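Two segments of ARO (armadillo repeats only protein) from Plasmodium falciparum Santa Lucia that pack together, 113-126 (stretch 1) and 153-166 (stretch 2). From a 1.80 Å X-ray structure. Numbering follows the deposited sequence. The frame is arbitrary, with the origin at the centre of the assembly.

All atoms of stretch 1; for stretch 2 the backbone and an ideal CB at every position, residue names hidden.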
# COMPACT_ATOMS: atom_id res chain seq x y z
N LEU A 113 -0.97 -0.76 -8.42
CA LEU A 113 -2.23 -0.93 -9.13
C LEU A 113 -3.25 0.12 -8.71
O LEU A 113 -4.20 0.40 -9.45
CB LEU A 113 -2.80 -2.33 -8.90
CG LEU A 113 -2.03 -3.46 -9.59
CD1 LEU A 113 -2.56 -4.76 -9.04
CD2 LEU A 113 -2.25 -3.39 -11.09
N SER A 114 -3.05 0.68 -7.52
CA SER A 114 -4.01 1.66 -6.99
C SER A 114 -3.74 3.07 -7.50
O SER A 114 -4.53 3.99 -7.25
CB SER A 114 -4.01 1.66 -5.46
OG SER A 114 -2.84 2.29 -4.95
N VAL A 115 -2.63 3.24 -8.21
CA VAL A 115 -2.23 4.56 -8.68
C VAL A 115 -2.85 4.86 -10.04
O VAL A 115 -2.68 4.11 -11.00
CB VAL A 115 -0.71 4.72 -8.77
CG1 VAL A 115 -0.36 6.10 -9.33
CG2 VAL A 115 -0.09 4.54 -7.39
N ASP A 116 -3.59 5.97 -10.11
CA ASP A 116 -4.20 6.38 -11.37
C ASP A 116 -5.04 5.27 -11.99
O ASP A 116 -4.97 5.02 -13.20
CB ASP A 116 -3.13 6.84 -12.37
CG ASP A 116 -2.47 8.16 -11.98
OD1 ASP A 116 -3.08 8.94 -11.22
OD2 ASP A 116 -1.33 8.40 -12.42
N ASN A 117 -5.83 4.58 -11.17
CA ASN A 117 -6.70 3.56 -11.73
C ASN A 117 -7.86 3.32 -10.79
O ASN A 117 -7.79 2.53 -9.85
CB ASN A 117 -5.93 2.24 -12.02
CG ASN A 117 -6.73 1.32 -12.91
OD1 ASN A 117 -7.81 0.84 -12.53
ND2 ASN A 117 -6.24 1.08 -14.12
N VAL A 118 -8.92 4.08 -11.04
CA VAL A 118 -10.08 4.06 -10.19
C VAL A 118 -10.77 2.70 -10.15
O VAL A 118 -11.21 2.24 -9.09
CB VAL A 118 -11.04 5.16 -10.65
CG1 VAL A 118 -12.38 4.94 -10.07
CG2 VAL A 118 -10.47 6.51 -10.23
N LYS A 119 -10.84 2.03 -11.29
CA LYS A 119 -11.46 0.70 -11.33
C LYS A 119 -10.75 -0.28 -10.41
O LYS A 119 -11.39 -1.07 -9.73
CB LYS A 119 -11.47 0.15 -12.75
CG LYS A 119 -12.55 0.78 -13.63
CD LYS A 119 -12.65 0.13 -14.98
CE LYS A 119 -13.80 0.74 -15.77
NZ LYS A 119 -14.03 0.06 -17.07
N ASN A 120 -9.42 -0.23 -10.41
CA ASN A 120 -8.65 -1.10 -9.53
C ASN A 120 -8.93 -0.82 -8.07
O ASN A 120 -9.02 -1.74 -7.26
CB ASN A 120 -7.15 -0.96 -9.79
CG ASN A 120 -6.73 -1.60 -11.09
OD1 ASN A 120 -7.50 -2.31 -11.71
ND2 ASN A 120 -5.46 -1.39 -11.49
N CYS A 121 -9.04 0.46 -7.71
CA CYS A 121 -9.28 0.83 -6.32
C CYS A 121 -10.64 0.34 -5.88
O CYS A 121 -10.81 -0.15 -4.76
CB CYS A 121 -9.16 2.35 -6.13
SG CYS A 121 -7.47 2.97 -6.28
N ILE A 122 -11.62 0.51 -6.76
CA ILE A 122 -12.96 -0.01 -6.49
C ILE A 122 -12.93 -1.52 -6.28
O ILE A 122 -13.53 -2.04 -5.33
CB ILE A 122 -13.93 0.35 -7.63
CG1 ILE A 122 -14.21 1.86 -7.63
CG2 ILE A 122 -15.24 -0.42 -7.46
CD1 ILE A 122 -14.95 2.37 -8.88
N CYS A 123 -12.22 -2.21 -7.17
CA CYS A 123 -12.07 -3.66 -7.06
C CYS A 123 -11.39 -4.06 -5.75
O CYS A 123 -11.79 -5.04 -5.11
CB CYS A 123 -11.29 -4.20 -8.26
SG CYS A 123 -11.15 -6.00 -8.28
N MET A 124 -10.37 -3.32 -5.34
CA MET A 124 -9.71 -3.63 -4.08
C MET A 124 -10.67 -3.48 -2.92
O MET A 124 -10.70 -4.32 -2.03
CB MET A 124 -8.50 -2.73 -3.85
CG MET A 124 -7.40 -2.97 -4.86
SD MET A 124 -6.02 -1.88 -4.53
CE MET A 124 -5.20 -2.01 -6.11
N PHE A 125 -11.49 -2.43 -2.94
CA PHE A 125 -12.43 -2.26 -1.85
C PHE A 125 -13.41 -3.43 -1.82
O PHE A 125 -13.64 -4.04 -0.78
CB PHE A 125 -13.22 -0.95 -1.94
CG PHE A 125 -14.15 -0.77 -0.79
CD1 PHE A 125 -13.69 -0.23 0.39
CD2 PHE A 125 -15.47 -1.21 -0.86
CE1 PHE A 125 -14.55 -0.09 1.48
CE2 PHE A 125 -16.32 -1.09 0.22
CZ PHE A 125 -15.86 -0.53 1.38
N GLU A 126 -13.99 -3.72 -2.98
CA GLU A 126 -15.04 -4.72 -3.07
C GLU A 126 -14.53 -6.13 -2.82
O GLU A 126 -15.30 -7.01 -2.44
CB GLU A 126 -15.72 -4.62 -4.44
CG GLU A 126 -16.51 -3.32 -4.56
CD GLU A 126 -17.28 -3.19 -5.87
OE1 GLU A 126 -17.10 -4.03 -6.76
OE2 GLU A 126 -18.08 -2.22 -5.99
N UNK A 153 -5.45 5.13 1.15
CA UNK A 153 -5.90 6.46 0.77
C UNK A 153 -6.41 6.47 -0.66
O UNK A 153 -7.45 7.08 -0.96
CB UNK A 153 -4.77 7.48 0.94
N UNK A 154 -5.68 5.81 -1.56
CA UNK A 154 -6.09 5.79 -2.97
C UNK A 154 -7.47 5.17 -3.12
O UNK A 154 -8.25 5.57 -3.99
CB UNK A 154 -5.07 5.02 -3.82
N UNK A 155 -7.77 4.20 -2.26
CA UNK A 155 -9.10 3.60 -2.22
C UNK A 155 -10.13 4.51 -1.55
O UNK A 155 -11.17 4.78 -2.15
CB UNK A 155 -9.04 2.26 -1.49
N UNK A 156 -9.87 5.00 -0.33
CA UNK A 156 -10.99 5.59 0.40
C UNK A 156 -11.38 6.98 -0.11
O UNK A 156 -12.49 7.42 0.15
CB UNK A 156 -10.64 5.67 1.89
N UNK A 157 -10.52 7.66 -0.86
CA UNK A 157 -10.92 8.99 -1.35
C UNK A 157 -12.05 8.92 -2.38
O UNK A 157 -12.71 9.92 -2.64
CB UNK A 157 -9.71 9.70 -1.97
N UNK A 158 -12.29 7.74 -2.93
CA UNK A 158 -13.25 7.60 -4.03
C UNK A 158 -14.72 7.57 -3.59
O UNK A 158 -15.62 7.88 -4.38
CB UNK A 158 -12.94 6.32 -4.81
N UNK A 159 -14.98 7.24 -2.33
CA UNK A 159 -16.36 7.02 -1.89
C UNK A 159 -16.51 7.20 -0.38
O UNK A 159 -15.71 6.68 0.41
CB UNK A 159 -16.82 5.62 -2.29
N UNK A 160 -17.52 7.94 0.03
CA UNK A 160 -17.78 8.13 1.46
C UNK A 160 -17.96 6.80 2.20
O UNK A 160 -17.56 6.67 3.36
CB UNK A 160 -19.03 9.00 1.65
N UNK A 161 -18.57 5.82 1.53
CA UNK A 161 -18.76 4.52 2.16
C UNK A 161 -17.42 3.83 2.41
O UNK A 161 -17.28 3.07 3.38
CB UNK A 161 -19.66 3.64 1.29
N UNK A 162 -16.44 4.10 1.56
CA UNK A 162 -15.11 3.48 1.73
C UNK A 162 -14.43 4.09 2.96
O UNK A 162 -13.78 3.38 3.73
CB UNK A 162 -14.25 3.68 0.48
N UNK A 163 -14.59 5.40 3.12
CA UNK A 163 -14.06 6.10 4.30
C UNK A 163 -14.71 5.59 5.58
O UNK A 163 -14.03 5.41 6.59
CB UNK A 163 -14.28 7.61 4.17
N UNK A 164 -16.03 5.39 5.55
CA UNK A 164 -16.75 4.83 6.69
C UNK A 164 -16.21 3.47 7.09
O UNK A 164 -16.02 3.18 8.29
CB UNK A 164 -18.24 4.72 6.37
N UNK A 165 -15.97 2.61 6.10
CA UNK A 165 -15.45 1.28 6.34
C UNK A 165 -14.02 1.36 6.89
O UNK A 165 -13.67 0.66 7.85
CB UNK A 165 -15.49 0.45 5.05
N UNK A 166 -13.20 2.22 6.29
CA UNK A 166 -11.84 2.46 6.76
C UNK A 166 -11.84 2.85 8.24
O UNK A 166 -11.08 2.30 9.06
CB UNK A 166 -11.17 3.55 5.92

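At position 153 CA-to-CB points away from stretch 1, and no atom of that stretch lies within 5.5 Å of the ideal CB; the contact sets no requirement. The residue is Arg 153, whose side-chain end comes nearer to stretch 1 without touching it.

Position 154 is far more constrained. Its CB points toward stretch 1, 3.6 Å from Ser 114 O and 4.0 Å from Cys 121 SG, and Ser 114 OG lies beyond. A small or medium polar side chain able to reach that hydroxyl would suit, Ser, Thr, Asn or Gln among them. The deposited Asn 154, with chi1 in m, directs ND2 to Ser 114 OG (3.0 Å, nearly linear at 172°), a direct hydrogen bond between the stretches. Asn 154 OD1 accepts from Arg 153 NH1 (2.9 Å), so both ends of the amide are engaged.

At position 155 CB points sideways, yet it lies 4.4 Å from Cys 121 O and 5.3 Å from Phe 125 CB, with Met 124 nearby. This apolar setting favours Ile, Leu, Val or Met. Ile 155 branches into it: CG1 lies 4.1 Å from Cys 121 CB, CD1 reaches 3.7 Å from Met 124 CB, and CG2 sits 3.9 Å from Phe 125 CB, near the edge of the aromatic ring.

Positions 156 and 157 have nothing of stretch 1 near CB and could take many residues; they are Phe 156 and Val 157, in a type I turn that runs from 156 to 159.

Position 158 turns CB toward stretch 1 at some distance, 5.4 Å from Ile 122 CG1 and 5.5 Å from Val 118 CG1. Spanning that gap calls for a longer apolar chain, such as Leu, Ile or Met. Leu 158 places CD1 3.5 Å from Cys 121 CB and 3.9 Å from Val 118 CG1.

Position 159 points toward stretch 1 but does not reach it. Its extended backbone (-157/133) immediately precedes a helix, where Asp, Ser, Thr or Asn would be expected. Asp 159 caps that helix, Asp 159 OD1 accepting from the backbone N of 161 (2.8 Å). Position 160 is out of reach and holds Lys 160; 161, with CB sideways, holds Lys 161, whose side-chain end leads away.

At position 162 CB points sideways, with the ideal CB 3.9 Å from Phe 125 CE1. An aromatic or a large aliphatic side chain could cover the ring. Tyr 162 forms an offset stack with Phe 125, centroids 3.9 Å apart and planes at 18°, while Phe 125 CB also sits over the tyrosine face, 4.0 Å from its centroid. The OH lies 3.7 Å from Ile 122 CG2, and a water 2.6 Å from both Tyr 162 OH and Glu 126 OE2 bridges them.

Positions 163 and 164 make no contact and are Lys 163 and Lys 164. At 165, CB points toward stretch 1, and the ideal CB lies 3.7 Å from Phe 125 CE1; most residues with a CB could pack there. Glu 165 does so at the ring edge. Position 166, CB sideways and beyond contact, is Phe 166, its end leading away.

Stretch 2 (153-166) RNIFVLDKKYKKEF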
# COMPACT_ATOMS: atom_id res chain seq x y z
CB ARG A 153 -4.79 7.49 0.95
CG ARG A 153 -5.13 8.90 0.44
CD ARG A 153 -4.65 9.11 -0.99
NE ARG A 153 -5.09 10.39 -1.53
CZ ARG A 153 -5.13 10.67 -2.83
NH1 ARG A 153 -4.76 9.76 -3.71
NH2 ARG A 153 -5.54 11.86 -3.25
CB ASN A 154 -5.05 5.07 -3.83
CG ASN A 154 -3.75 5.88 -3.99
OD1 ASN A 154 -3.71 7.06 -3.69
ND2 ASN A 154 -2.70 5.23 -4.49
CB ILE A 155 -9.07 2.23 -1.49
CG1 ILE A 155 -8.27 1.22 -2.31
CG2 ILE A 155 -10.48 1.70 -1.25
CD1 ILE A 155 -7.78 0.01 -1.48
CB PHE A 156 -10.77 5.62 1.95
CG PHE A 156 -9.64 6.49 2.47
CD1 PHE A 156 -9.58 7.86 2.24
CD2 PHE A 156 -8.68 5.94 3.32
CE1 PHE A 156 -8.56 8.64 2.78
CE2 PHE A 156 -7.67 6.71 3.86
CZ PHE A 156 -7.60 8.05 3.60
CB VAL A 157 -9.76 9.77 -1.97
CG1 VAL A 157 -8.70 10.07 -0.91
CG2 VAL A 157 -9.15 9.02 -3.14
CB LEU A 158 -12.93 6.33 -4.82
CG LEU A 158 -11.59 6.36 -5.56
CD1 LEU A 158 -11.41 5.02 -6.27
CD2 LEU A 158 -11.53 7.51 -6.56
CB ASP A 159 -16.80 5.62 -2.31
CG ASP A 159 -18.30 5.42 -2.24
OD1 ASP A 159 -18.95 5.79 -1.25
OD2 ASP A 159 -18.83 4.85 -3.22
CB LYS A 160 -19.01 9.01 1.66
CG LYS A 160 -19.30 9.28 3.12
CD LYS A 160 -20.52 10.18 3.31
CE LYS A 160 -20.77 10.42 4.79
NZ LYS A 160 -21.84 11.42 5.04
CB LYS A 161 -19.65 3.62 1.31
CG LYS A 161 -21.10 4.09 1.26
CD LYS A 161 -21.91 3.26 0.28
CE LYS A 161 -23.39 3.33 0.60
NZ LYS A 161 -23.69 2.67 1.91
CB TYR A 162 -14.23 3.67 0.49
CG TYR A 162 -14.76 3.05 -0.78
CD1 TYR A 162 -15.91 2.26 -0.79
CD2 TYR A 162 -14.08 3.24 -1.98
CE1 TYR A 162 -16.39 1.70 -2.00
CE2 TYR A 162 -14.54 2.68 -3.17
CZ TYR A 162 -15.69 1.92 -3.17
OH TYR A 162 -16.11 1.39 -4.37
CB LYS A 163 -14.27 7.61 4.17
CG LYS A 163 -13.39 8.27 3.12
CD LYS A 163 -13.71 9.74 2.98
CE LYS A 163 -12.77 10.44 2.03
NZ LYS A 163 -13.12 11.90 1.97
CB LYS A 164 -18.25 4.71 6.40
CG LYS A 164 -19.04 5.95 6.76
CD LYS A 164 -20.43 5.92 6.14
CE LYS A 164 -21.19 7.20 6.45
NZ LYS A 164 -22.64 7.08 6.13
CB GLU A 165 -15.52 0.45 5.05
CG GLU A 165 -14.87 -0.93 5.11
CD GLU A 165 -15.67 -1.98 5.89
OE1 GLU A 165 -16.67 -1.62 6.54
OE2 GLU A 165 -15.29 -3.17 5.85
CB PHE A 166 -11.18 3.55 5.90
CG PHE A 166 -9.75 3.87 6.28
CD1 PHE A 166 -8.71 3.00 5.94
CD2 PHE A 166 -9.45 5.05 6.93
CE1 PHE A 166 -7.39 3.31 6.28
CE2 PHE A 166 -8.14 5.37 7.26
CZ PHE A 166 -7.11 4.50 6.94
O HOH W 1 -18.13 -0.28 -4.25
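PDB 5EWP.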